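Local structure of phenolic acid decarboxylase (Sedimentibacter hydroxybenzoicus, 7AE5) at residues Ser144-Val149 with Ile205-Asn210; Leu162-Tyr167 with Thr214-Thr219; Lys412-Ile417 with Thr436-Asp441. The protein catalyses the reversible non-oxidative decarboxylation of 4-hydroxybenzoate and 3,4-dihydroxybenzoate, with prenylated FMN and manganese as cofactors. All coordinates share one frame; numbering follows the deposited sequence.

Contact 1 of 3, residues Ser144-Val149 with Ile205-Asn210; sequences SKASVV and ITIGNN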
ATOM      1  N   SER C 144     -29.650 -35.295  -4.323  1.00 48.27           N
ATOM      2  CA  SER C 144     -28.990 -34.055  -3.940  1.00 45.73           C
ATOM      3  C   SER C 144     -29.759 -33.224  -2.922  1.00 45.49           C
ATOM      4  O   SER C 144     -29.291 -32.140  -2.557  1.00 43.27           O
ATOM      5  CB  SER C 144     -28.720 -33.207  -5.187  1.00 45.19           C
ATOM      6  OG  SER C 144     -29.903 -32.557  -5.616  1.00 46.31           O
ATOM      7  N   LYS C 145     -30.915 -33.690  -2.447  1.00 46.45           N
ATOM      8  CA  LYS C 145     -31.707 -32.887  -1.523  1.00 46.24           C
ATOM      9  C   LYS C 145     -32.265 -33.729  -0.381  1.00 49.53           C
ATOM     10  O   LYS C 145     -33.359 -33.453   0.123  1.00 49.83           O
ATOM     11  CB  LYS C 145     -32.846 -32.177  -2.257  1.00 46.61           C
ATOM     12  CG  LYS C 145     -33.292 -30.879  -1.610  1.00 46.70           C
ATOM     13  CD  LYS C 145     -34.554 -30.360  -2.264  1.00 48.53           C
ATOM     14  CE  LYS C 145     -34.969 -29.027  -1.680  1.00 48.95           C
ATOM     15  NZ  LYS C 145     -36.129 -28.465  -2.424  1.00 51.22           N
ATOM     16  N   ALA C 146     -31.530 -34.752   0.041  1.00 48.16           N
ATOM     17  CA  ALA C 146     -31.997 -35.617   1.111  1.00 52.24           C
ATOM     18  C   ALA C 146     -31.691 -35.014   2.476  1.00 52.57           C
ATOM     19  O   ALA C 146     -30.730 -34.256   2.646  1.00 50.04           O
ATOM     20  CB  ALA C 146     -31.356 -36.999   1.000  1.00 51.92           C
ATOM     21  N   SER C 147     -32.527 -35.355   3.453  1.00 60.71           N
ATOM     22  CA  SER C 147     -32.309 -35.004   4.854  1.00 61.86           C
ATOM     23  C   SER C 147     -31.904 -36.276   5.590  1.00 64.27           C
ATOM     24  O   SER C 147     -32.721 -37.187   5.764  1.00 64.83           O
ATOM     25  CB  SER C 147     -33.558 -34.372   5.462  1.00 60.64           C
ATOM     26  OG  SER C 147     -34.072 -33.355   4.619  1.00 57.32           O
ATOM     27  N   VAL C 148     -30.648 -36.333   6.025  1.00 47.55           N
ATOM     28  CA  VAL C 148     -30.033 -37.557   6.528  1.00 48.57           C
ATOM     29  C   VAL C 148     -30.015 -37.513   8.050  1.00 50.89           C
ATOM     30  O   VAL C 148     -29.524 -36.545   8.646  1.00 51.47           O
ATOM     31  CB  VAL C 148     -28.615 -37.730   5.960  1.00 46.34           C
ATOM     32  CG1 VAL C 148     -27.815 -38.716   6.800  1.00 47.73           C
ATOM     33  CG2 VAL C 148     -28.676 -38.165   4.503  1.00 45.21           C
ATOM     34  N   VAL C 149     -30.526 -38.571   8.677  1.00 57.39           N
ATOM     35  CA  VAL C 149     -30.763 -38.617  10.117  1.00 59.83           C
ATOM     36  C   VAL C 149     -29.773 -39.579  10.759  1.00 61.47           C
ATOM     37  O   VAL C 149     -29.674 -40.743  10.351  1.00 61.18           O
ATOM     38  CB  VAL C 149     -32.209 -39.036  10.430  1.00 60.16           C
ATOM     39  CG1 VAL C 149     -32.561 -38.696  11.867  1.00 62.37           C
ATOM     40  CG2 VAL C 149     -33.174 -38.372   9.462  1.00 58.55           C
ATOM     41  N   ILE C 205     -32.329 -41.904   5.421  1.00 54.25           N
ATOM     42  CA  ILE C 205     -32.238 -40.917   4.349  1.00 53.10           C
ATOM     43  C   ILE C 205     -33.658 -40.608   3.895  1.00 54.70           C
ATOM     44  O   ILE C 205     -34.314 -41.456   3.277  1.00 54.78           O
ATOM     45  CB  ILE C 205     -31.378 -41.418   3.181  1.00 50.19           C
ATOM     46  CG1 ILE C 205     -29.961 -41.738   3.657  1.00 49.60           C
ATOM     47  CG2 ILE C 205     -31.337 -40.392   2.066  1.00 49.24           C
ATOM     48  CD1 ILE C 205     -29.168 -42.567   2.674  1.00 48.16           C
ATOM     49  N   THR C 206     -34.133 -39.405   4.199  1.00 58.89           N
ATOM     50  CA  THR C 206     -35.490 -38.997   3.860  1.00 61.19           C
ATOM     51  C   THR C 206     -35.480 -38.068   2.653  1.00 61.03           C
ATOM     52  O   THR C 206     -34.659 -37.148   2.566  1.00 58.86           O
ATOM     53  CB  THR C 206     -36.171 -38.307   5.044  1.00 63.87           C
ATOM     54  OG1 THR C 206     -35.584 -37.016   5.254  1.00 64.81           O
ATOM     55  CG2 THR C 206     -36.019 -39.146   6.306  1.00 64.40           C
ATOM     56  N   ILE C 207     -36.401 -38.316   1.722  1.00 55.74           N
ATOM     57  CA  ILE C 207     -36.503 -37.575   0.471  1.00 54.47           C
ATOM     58  C   ILE C 207     -37.930 -37.068   0.325  1.00 56.39           C
ATOM     59  O   ILE C 207     -38.889 -37.797   0.608  1.00 58.56           O
ATOM     60  CB  ILE C 207     -36.107 -38.452  -0.736  1.00 53.76           C
ATOM     61  CG1 ILE C 207     -34.706 -39.036  -0.536  1.00 50.25           C
ATOM     62  CG2 ILE C 207     -36.177 -37.656  -2.031  1.00 53.13           C
ATOM     63  CD1 ILE C 207     -34.392 -40.207  -1.441  1.00 49.49           C
ATOM     64  N   GLY C 208     -38.073 -35.819  -0.114  1.00 52.12           N
ATOM     65  CA  GLY C 208     -39.385 -35.221  -0.278  1.00 53.09           C
ATOM     66  C   GLY C 208     -40.005 -34.828   1.047  1.00 54.15           C
ATOM     67  O   GLY C 208     -40.774 -35.597   1.630  1.00 55.68           O
ATOM     68  N   ASN C 209     -39.690 -33.628   1.529  1.00 56.32           N
ATOM     69  CA  ASN C 209     -40.046 -33.227   2.879  1.00 57.17           C
ATOM     70  C   ASN C 209     -40.719 -31.863   2.887  1.00 57.21           C
ATOM     71  O   ASN C 209     -40.675 -31.109   1.910  1.00 56.30           O
ATOM     72  CB  ASN C 209     -38.811 -33.179   3.791  1.00 56.46           C
ATOM     73  CG  ASN C 209     -38.275 -34.556   4.120  1.00 56.96           C
ATOM     74  OD1 ASN C 209     -38.950 -35.360   4.763  1.00 58.19           O
ATOM     75  ND2 ASN C 209     -37.050 -34.832   3.690  1.00 57.27           N
ATOM     76  N   ASN C 210     -41.359 -31.575   4.020  1.00 61.02           N
ATOM     77  CA  ASN C 210     -41.760 -30.242   4.450  1.00 61.02           C
ATOM     78  C   ASN C 210     -40.588 -29.301   4.191  1.00 59.14           C
ATOM     79  O   ASN C 210     -39.458 -29.603   4.598  1.00 58.46           O
ATOM     80  CB  ASN C 210     -42.155 -30.295   5.932  1.00 62.35           C
ATOM     81  CG  ASN C 210     -42.461 -28.931   6.538  1.00 62.36           C
ATOM     82  OD1 ASN C 210     -42.407 -27.896   5.878  1.00 61.38           O
ATOM     83  ND2 ASN C 210     -42.789 -28.936   7.824  1.00 63.55           N
TER
HETATM   84  O   HOH W   1     -35.331 -32.790   2.350  1.00 50.77           O
HETATM   85  O   HOH W   2     -35.722 -34.123  -1.026  1.00 59.00           O
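Ser147 and Thr206 form a hydrogen-bonded pair between two antiparallel strands, 147-149 and 205-207, whose axes approach to 4.8 Å at 153°. Ser147 N donates to Thr206 O at 2.9 Å, and Thr206 N returns a 3.1 Å bond to Ser147 O. That second N-H comes from 38° above the carbonyl plane of Ser147, while Thr206 OG1 reaches the same oxygen in the plane, on a lone pair, at 2.9 Å. OG1 can do so because it sits between its own backbone N and carbonyl carbon (chi1 71°), facing the neighbouring strand. Asn209 ND2 in turn donates to Thr206 OG1 at 3.1 Å, and its OD1 is held by Ser257 OG. A water sits beside this chain of bonds, 2.7 Å from Ser147 OG, donating to Lys145 O and accepting from Asn209 ND2. On the opposite face of the sheet Val148 CG2 lies alongside Ile205 CG1 at 3.9 Å; Ile205 CG2 also meets Ala146 CB at 3.6 Å. An alanine in place of Thr206 would probably leave Ser147 O with a single protein donor across the contact and Asn209 ND2 without its hydroxyl acceptor. Buried in the Rift-related domain, which is predicted to bind the flavin, the polar groups around Ser147 and Thr206 thus answer one another: the threonine hydroxyl donates one hydrogen bond and accepts another, tying the end of strand 205-207 and the turn that follows it to Ser147.

Contact 2 of 3, residues Leu162-Tyr167 with Thr214-Thr219; sequences LNVGTY and TFMAST. With RB (rubidium ion), chain R.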
ATOM      1  N   LEU C 162     -29.643 -36.758  18.266  1.00 82.73           N
ATOM      2  CA  LEU C 162     -30.134 -36.963  16.910  1.00 77.52           C
ATOM      3  C   LEU C 162     -29.854 -35.728  16.062  1.00 77.69           C
ATOM      4  O   LEU C 162     -30.135 -34.600  16.478  1.00 79.90           O
ATOM      5  CB  LEU C 162     -31.629 -37.270  16.928  1.00 74.50           C
ATOM      6  CG  LEU C 162     -32.265 -37.562  15.568  1.00 69.22           C
ATOM      7  CD1 LEU C 162     -32.943 -38.924  15.569  1.00 67.61           C
ATOM      8  CD2 LEU C 162     -33.248 -36.467  15.197  1.00 68.68           C
ATOM      9  N   ASN C 163     -29.300 -35.940  14.872  1.00 66.90           N
ATOM     10  CA  ASN C 163     -28.899 -34.847  14.000  1.00 66.74           C
ATOM     11  C   ASN C 163     -29.439 -35.074  12.596  1.00 61.03           C
ATOM     12  O   ASN C 163     -29.561 -36.213  12.135  1.00 57.92           O
ATOM     13  CB  ASN C 163     -27.371 -34.701  13.961  1.00 70.44           C
ATOM     14  CG  ASN C 163     -26.808 -34.157  15.260  1.00 76.44           C
ATOM     15  OD1 ASN C 163     -25.913 -34.754  15.857  1.00 80.07           O
ATOM     16  ND2 ASN C 163     -27.334 -33.021  15.707  1.00 77.17           N
ATOM     17  N   VAL C 164     -29.772 -33.972  11.925  1.00 59.29           N
ATOM     18  CA  VAL C 164     -30.272 -33.994  10.555  1.00 55.06           C
ATOM     19  C   VAL C 164     -29.493 -32.961   9.748  1.00 54.00           C
ATOM     20  O   VAL C 164     -29.460 -31.773  10.109  1.00 56.66           O
ATOM     21  CB  VAL C 164     -31.783 -33.712  10.474  1.00 57.23           C
ATOM     22  CG1 VAL C 164     -32.279 -33.872   9.046  1.00 54.80           C
ATOM     23  CG2 VAL C 164     -32.558 -34.623  11.420  1.00 59.39           C
ATOM     24  N   GLY C 165     -28.864 -33.420   8.663  1.00 62.57           N
ATOM     25  CA  GLY C 165     -28.184 -32.538   7.741  1.00 58.91           C
ATOM     26  C   GLY C 165     -28.378 -33.019   6.317  1.00 52.62           C
ATOM     27  O   GLY C 165     -28.806 -34.151   6.077  1.00 50.91           O
ATOM     28  N   THR C 166     -28.065 -32.137   5.373  1.00 53.34           N
ATOM     29  CA  THR C 166     -28.123 -32.461   3.953  1.00 48.73           C
ATOM     30  C   THR C 166     -26.738 -32.868   3.471  1.00 47.65           C
ATOM     31  O   THR C 166     -25.764 -32.137   3.675  1.00 49.46           O
ATOM     32  CB  THR C 166     -28.632 -31.278   3.127  1.00 47.72           C
ATOM     33  OG1 THR C 166     -27.891 -30.100   3.469  1.00 49.70           O
ATOM     34  CG2 THR C 166     -30.111 -31.043   3.385  1.00 49.15           C
ATOM     35  N   TYR C 167     -26.658 -34.034   2.837  1.00 47.78           N
ATOM     36  CA  TYR C 167     -25.410 -34.546   2.293  1.00 47.49           C
ATOM     37  C   TYR C 167     -25.694 -35.158   0.933  1.00 45.36           C
ATOM     38  O   TYR C 167     -26.720 -35.820   0.748  1.00 44.07           O
ATOM     39  CB  TYR C 167     -24.778 -35.583   3.229  1.00 49.32           C
ATOM     40  CG  TYR C 167     -24.671 -35.106   4.660  1.00 53.31           C
ATOM     41  CD1 TYR C 167     -23.786 -34.095   5.009  1.00 56.30           C
ATOM     42  CD2 TYR C 167     -25.470 -35.651   5.656  1.00 55.22           C
ATOM     43  CE1 TYR C 167     -23.691 -33.647   6.313  1.00 61.51           C
ATOM     44  CE2 TYR C 167     -25.381 -35.211   6.964  1.00 60.84           C
ATOM     45  CZ  TYR C 167     -24.490 -34.208   7.286  1.00 64.15           C
ATOM     46  OH  TYR C 167     -24.397 -33.765   8.585  1.00 70.99           O
ATOM     47  N   THR C 214     -36.142 -29.573   5.245  1.00 48.64           N
ATOM     48  CA  THR C 214     -34.971 -29.386   4.395  1.00 47.91           C
ATOM     49  C   THR C 214     -34.186 -28.149   4.812  1.00 48.41           C
ATOM     50  O   THR C 214     -32.951 -28.136   4.752  1.00 49.02           O
ATOM     51  CB  THR C 214     -35.399 -29.275   2.930  1.00 46.58           C
ATOM     52  OG1 THR C 214     -36.223 -30.395   2.582  1.00 47.68           O
ATOM     53  CG2 THR C 214     -34.185 -29.245   2.013  1.00 46.52           C
ATOM     54  N   PHE C 215     -34.893 -27.103   5.245  1.00 51.24           N
ATOM     55  CA  PHE C 215     -34.233 -25.888   5.712  1.00 51.69           C
ATOM     56  C   PHE C 215     -33.352 -26.173   6.924  1.00 53.31           C
ATOM     57  O   PHE C 215     -32.163 -25.836   6.933  1.00 53.97           O
ATOM     58  CB  PHE C 215     -35.279 -24.823   6.038  1.00 50.87           C
ATOM     59  CG  PHE C 215     -34.735 -23.421   6.068  1.00 50.71           C
ATOM     60  CD1 PHE C 215     -34.254 -22.823   4.914  1.00 49.82           C
ATOM     61  CD2 PHE C 215     -34.717 -22.697   7.248  1.00 51.39           C
ATOM     62  CE1 PHE C 215     -33.763 -21.528   4.939  1.00 49.50           C
ATOM     63  CE2 PHE C 215     -34.226 -21.403   7.281  1.00 51.15           C
ATOM     64  CZ  PHE C 215     -33.749 -20.819   6.124  1.00 50.15           C
ATOM     65  N   MET C 216     -33.918 -26.798   7.961  1.00 47.91           N
ATOM     66  CA  MET C 216     -33.121 -27.127   9.137  1.00 49.37           C
ATOM     67  C   MET C 216     -32.017 -28.115   8.799  1.00 49.84           C
ATOM     68  O   MET C 216     -30.917 -28.047   9.362  1.00 50.81           O
ATOM     69  CB  MET C 216     -34.002 -27.699  10.242  1.00 49.75           C
ATOM     70  CG  MET C 216     -33.200 -28.130  11.444  1.00 51.20           C
ATOM     71  SD  MET C 216     -32.508 -29.788  11.254  1.00 51.55           S
ATOM     72  CE  MET C 216     -33.845 -30.634  10.386  1.00 50.65           C
ATOM     73  N   ALA C 217     -32.299 -29.061   7.901  1.00 46.52           N
ATOM     74  CA  ALA C 217     -31.271 -30.012   7.498  1.00 45.82           C
ATOM     75  C   ALA C 217     -30.125 -29.300   6.796  1.00 44.36           C
ATOM     76  O   ALA C 217     -28.954 -29.650   6.985  1.00 44.68           O
ATOM     77  CB  ALA C 217     -31.877 -31.092   6.602  1.00 46.26           C
ATOM     78  N   SER C 218     -30.441 -28.278   6.004  1.00 46.75           N
ATOM     79  CA  SER C 218     -29.414 -27.433   5.414  1.00 46.48           C
ATOM     80  C   SER C 218     -28.775 -26.497   6.428  1.00 47.37           C
ATOM     81  O   SER C 218     -27.847 -25.763   6.066  1.00 47.05           O
ATOM     82  CB  SER C 218     -30.011 -26.624   4.261  1.00 45.26           C
ATOM     83  OG  SER C 218     -30.336 -27.471   3.173  1.00 44.38           O
ATOM     84  N   THR C 219     -29.247 -26.493   7.677  1.00 57.98           N
ATOM     85  CA  THR C 219     -28.639 -25.684   8.719  1.00 58.95           C
ATOM     86  C   THR C 219     -27.772 -26.561   9.611  1.00 59.98           C
ATOM     87  O   THR C 219     -28.274 -27.542  10.203  1.00 60.49           O
ATOM     88  CB  THR C 219     -29.699 -24.966   9.544  1.00 59.32           C
ATOM     89  OG1 THR C 219     -30.670 -24.380   8.665  1.00 58.04           O
ATOM     90  CG2 THR C 219     -29.060 -23.859  10.365  1.00 60.13           C
TER
HETATM   91 RB    RB R 502     -29.640 -29.459  10.906  1.00367.38          RB
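A rubidium ion sits where Val164, on the strand predicted to bind prenylated FMN, meets Met216 near the end of helix 211-217. Val164 O binds the metal at 2.5 Å from the strand side. From the helix side come Met216 O and Thr219 O, each 2.5 Å from the rubidium, and the thioether Met216 SD at a longer 2.9 Å. The methionine chain bends at chi2 (-83°), which swings SD back to the ion, so one residue grips it with both backbone and side chain. Tyr223 OH and Glu227 OE1 complete the shell. The same bent chain carries Met216 CE against Val164 CB at 3.7 Å, the two side chains crossing at about a right angle. Ala217 CB packs against Val164 CG1 and Thr166 CG2, both at 3.7 Å. The carbonyl of the same residue, Ala217 O, takes a weak bond from Thr166 N and a short CH···O contact from Gly165 CA, 3.1 Å away. Since Glu227 is also a predicted manganese ligand, the ion probably lies beside the predicted manganese site. Three backbone carbonyls, from the strand, the helix and the residues just after it, joined by side-chain ligands, are consistent with a monovalent-cation site like the potassium sites of UbiD enzymes.

Contact 3 of 3, residues Lys412-Ile417 with Thr436-Asp441; sequences KDVSII and TKMIID. With RB (rubidium ion), chain Q.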
ATOM      1  N   LYS C 412      -9.724   5.613   1.837  1.00 43.57           N
ATOM      2  CA  LYS C 412      -9.786   5.352   3.271  1.00 44.66           C
ATOM      3  C   LYS C 412     -10.908   4.419   3.703  1.00 44.55           C
ATOM      4  O   LYS C 412     -10.790   3.825   4.780  1.00 45.64           O
ATOM      5  CB  LYS C 412      -9.909   6.666   4.056  1.00 45.94           C
ATOM      6  CG  LYS C 412     -11.167   7.472   3.771  1.00 45.79           C
ATOM      7  CD  LYS C 412     -11.217   8.724   4.639  1.00 47.15           C
ATOM      8  CE  LYS C 412     -10.001   9.612   4.412  1.00 47.40           C
ATOM      9  NZ  LYS C 412      -9.943  10.770   5.356  1.00 48.70           N
ATOM     10  N   ASP C 413     -11.985   4.259   2.931  1.00 45.99           N
ATOM     11  CA  ASP C 413     -13.081   3.371   3.309  1.00 45.70           C
ATOM     12  C   ASP C 413     -12.813   1.902   2.973  1.00 44.75           C
ATOM     13  O   ASP C 413     -13.653   1.054   3.289  1.00 44.38           O
ATOM     14  CB  ASP C 413     -14.398   3.814   2.636  1.00 44.82           C
ATOM     15  CG  ASP C 413     -15.174   4.903   3.427  1.00 45.94           C
ATOM     16  OD1 ASP C 413     -15.385   4.771   4.649  1.00 47.24           O
ATOM     17  OD2 ASP C 413     -15.646   5.882   2.811  1.00 45.71           O
ATOM     18  N   VAL C 414     -11.680   1.572   2.354  1.00 36.36           N
ATOM     19  CA  VAL C 414     -11.397   0.212   1.892  1.00 35.52           C
ATOM     20  C   VAL C 414     -10.121  -0.280   2.561  1.00 36.26           C
ATOM     21  O   VAL C 414      -9.055   0.327   2.398  1.00 36.60           O
ATOM     22  CB  VAL C 414     -11.266   0.140   0.363  1.00 34.66           C
ATOM     23  CG1 VAL C 414     -10.885  -1.268  -0.066  1.00 34.30           C
ATOM     24  CG2 VAL C 414     -12.563   0.569  -0.305  1.00 34.26           C
ATOM     25  N   SER C 415     -10.218  -1.398   3.279  1.00 34.13           N
ATOM     26  CA  SER C 415      -9.102  -1.947   4.037  1.00 34.91           C
ATOM     27  C   SER C 415      -8.762  -3.344   3.538  1.00 34.04           C
ATOM     28  O   SER C 415      -9.640  -4.209   3.459  1.00 33.58           O
ATOM     29  CB  SER C 415      -9.429  -1.986   5.529  1.00 36.60           C
ATOM     30  OG  SER C 415      -9.336  -0.688   6.084  1.00 37.87           O
ATOM     31  N   ILE C 416      -7.488  -3.560   3.228  1.00 36.63           N
ATOM     32  CA  ILE C 416      -6.977  -4.833   2.731  1.00 36.26           C
ATOM     33  C   ILE C 416      -6.058  -5.414   3.798  1.00 37.04           C
ATOM     34  O   ILE C 416      -5.025  -4.816   4.125  1.00 37.60           O
ATOM     35  CB  ILE C 416      -6.232  -4.652   1.399  1.00 36.04           C
ATOM     36  CG1 ILE C 416      -7.165  -4.078   0.331  1.00 35.50           C
ATOM     37  CG2 ILE C 416      -5.644  -5.960   0.932  1.00 36.21           C
ATOM     38  CD1 ILE C 416      -8.258  -5.025  -0.087  1.00 35.07           C
ATOM     39  N   ILE C 417      -6.424  -6.575   4.342  1.00 34.59           N
ATOM     40  CA  ILE C 417      -5.718  -7.176   5.473  1.00 35.35           C
ATOM     41  C   ILE C 417      -5.235  -8.565   5.069  1.00 35.14           C
ATOM     42  O   ILE C 417      -6.050  -9.452   4.787  1.00 34.78           O
ATOM     43  CB  ILE C 417      -6.610  -7.249   6.722  1.00 35.92           C
ATOM     44  CG1 ILE C 417      -7.269  -5.895   6.982  1.00 36.37           C
ATOM     45  CG2 ILE C 417      -5.798  -7.684   7.932  1.00 36.72           C
ATOM     46  CD1 ILE C 417      -8.634  -5.994   7.621  1.00 36.60           C
ATOM     47  N   THR C 436      -6.915 -12.871   2.302  1.00 34.30           N
ATOM     48  CA  THR C 436      -6.654 -11.447   2.441  1.00 33.99           C
ATOM     49  C   THR C 436      -8.023 -10.782   2.479  1.00 33.44           C
ATOM     50  O   THR C 436      -8.759 -10.817   1.489  1.00 33.24           O
ATOM     51  CB  THR C 436      -5.795 -10.915   1.301  1.00 34.13           C
ATOM     52  OG1 THR C 436      -4.439 -11.328   1.497  1.00 34.57           O
ATOM     53  CG2 THR C 436      -5.846  -9.412   1.286  1.00 33.78           C
ATOM     54  N   LYS C 437      -8.379 -10.220   3.629  1.00 39.34           N
ATOM     55  CA  LYS C 437      -9.725  -9.708   3.832  1.00 39.92           C
ATOM     56  C   LYS C 437      -9.884  -8.326   3.213  1.00 35.72           C
ATOM     57  O   LYS C 437      -8.925  -7.554   3.102  1.00 30.40           O
ATOM     58  CB  LYS C 437     -10.056  -9.641   5.324  1.00 36.17           C
ATOM     59  CG  LYS C 437      -9.853 -10.943   6.079  1.00 38.72           C
ATOM     60  CD  LYS C 437     -10.878 -11.992   5.694  1.00 45.55           C
ATOM     61  CE  LYS C 437     -10.861 -13.159   6.671  1.00 45.49           C
ATOM     62  NZ  LYS C 437     -11.822 -14.228   6.284  1.00 48.52           N
ATOM     63  N   MET C 438     -11.115  -8.015   2.812  1.00 43.17           N
ATOM     64  CA  MET C 438     -11.462  -6.703   2.280  1.00 39.95           C
ATOM     65  C   MET C 438     -12.658  -6.160   3.045  1.00 39.17           C
ATOM     66  O   MET C 438     -13.748  -6.740   2.995  1.00 43.31           O
ATOM     67  CB  MET C 438     -11.765  -6.764   0.779  1.00 43.07           C
ATOM     68  CG  MET C 438     -11.733  -5.397   0.113  1.00 38.82           C
ATOM     69  SD  MET C 438     -12.238  -5.362  -1.619  1.00 40.99           S
ATOM     70  CE  MET C 438     -12.771  -7.048  -1.876  1.00 47.61           C
ATOM     71  N   ILE C 439     -12.448  -5.055   3.753  1.00 33.68           N
ATOM     72  CA  ILE C 439     -13.502  -4.352   4.473  1.00 32.21           C
ATOM     73  C   ILE C 439     -13.817  -3.073   3.714  1.00 31.45           C
ATOM     74  O   ILE C 439     -12.908  -2.302   3.383  1.00 28.77           O
ATOM     75  CB  ILE C 439     -13.086  -4.040   5.921  1.00 28.00           C
ATOM     76  CG1 ILE C 439     -12.732  -5.323   6.672  1.00 28.53           C
ATOM     77  CG2 ILE C 439     -14.187  -3.281   6.642  1.00 27.03           C
ATOM     78  CD1 ILE C 439     -12.159  -5.065   8.050  1.00 24.86           C
ATOM     79  N   ILE C 440     -15.098  -2.845   3.440  1.00 31.11           N
ATOM     80  CA  ILE C 440     -15.550  -1.666   2.709  1.00 31.00           C
ATOM     81  C   ILE C 440     -16.527  -0.912   3.599  1.00 29.70           C
ATOM     82  O   ILE C 440     -17.589  -1.440   3.952  1.00 31.20           O
ATOM     83  CB  ILE C 440     -16.202  -2.038   1.368  1.00 35.26           C
ATOM     84  CG1 ILE C 440     -15.220  -2.823   0.499  1.00 36.55           C
ATOM     85  CG2 ILE C 440     -16.665  -0.790   0.635  1.00 34.60           C
ATOM     86  CD1 ILE C 440     -15.818  -3.309  -0.797  1.00 40.86           C
ATOM     87  N   ASP C 441     -16.172   0.323   3.957  1.00 42.39           N
ATOM     88  CA  ASP C 441     -17.000   1.150   4.832  1.00 41.97           C
ATOM     89  C   ASP C 441     -17.846   2.090   3.971  1.00 43.74           C
ATOM     90  O   ASP C 441     -17.522   3.264   3.761  1.00 43.43           O
ATOM     91  CB  ASP C 441     -16.128   1.909   5.833  1.00 39.87           C
ATOM     92  CG  ASP C 441     -16.918   2.909   6.658  1.00 40.87           C
ATOM     93  OD1 ASP C 441     -18.147   2.728   6.795  1.00 42.27           O
ATOM     94  OD2 ASP C 441     -16.311   3.870   7.178  1.00 40.82           O
TER
HETATM   95 RB    RB Q 501     -17.632   5.668   4.235  1.00 48.64          RB
HETATM   96  O   HOH W   3     -17.030   6.236   6.543  1.00 33.84           O
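Asp413, with chi1 at -86°, swings its CG to the end of the strand pair where Asp441 lies, and Asp441 holds its own CG anti to the backbone N (chi1 173°). Both carboxylate oxygens of Asp413 bind a rubidium ion, OD1 at 2.5 Å, and Asp441 contributes its backbone O at 2.5 Å. Asp441 OD2 is linked to the ion through a coordinated water, which donates to it at 2.6 Å. Arg407 O and Thr443 O fill the remaining places, and His409 N donates to Asp413 OD2. From there the strands run antiparallel at 167°, joined by five backbone bonds that start with Asp441 N to Asp413 O at 2.7 Å. On one face Ile416 CD1 rests on Met438 CG at 3.5 Å, the two side chains lying alongside one another. On the other, Ile417 CD1 meets Ile439 CD1 at 3.7 Å as their chains cross obliquely. Neighbouring subunits cover both faces: Ile417 packs on Ser415 of the second subunit, Val414 on Met438 of the third. The cation, bound by the Asp413 carboxylate and through water to Asp441 OD2, probably offsets the repulsion of the two acidic side chains gathered at one end of the ladder.

How the contacts relate
Following the chain from the N terminus, the first contact strand is 147-150, which lies between 163-165 and 201-207 in one antiparallel sheet. Contact 1 closes the loop from there to strand 201-207. Contact 2 opens within that loop and ends beyond it, on the helix that follows, so the two cross. Their centres are 8 Å apart and they touch directly, Val148 N lying 2.9 Å from Gly165 O, a probable hydrogen bond. Together they tie sheet and helix beside the predicted flavin site. Contact 3 comes later, in series, its centre about 40 Å from that of contact 1. There it closes a short, helix-free excursion between the last two strands of the C-terminal domain's sheet.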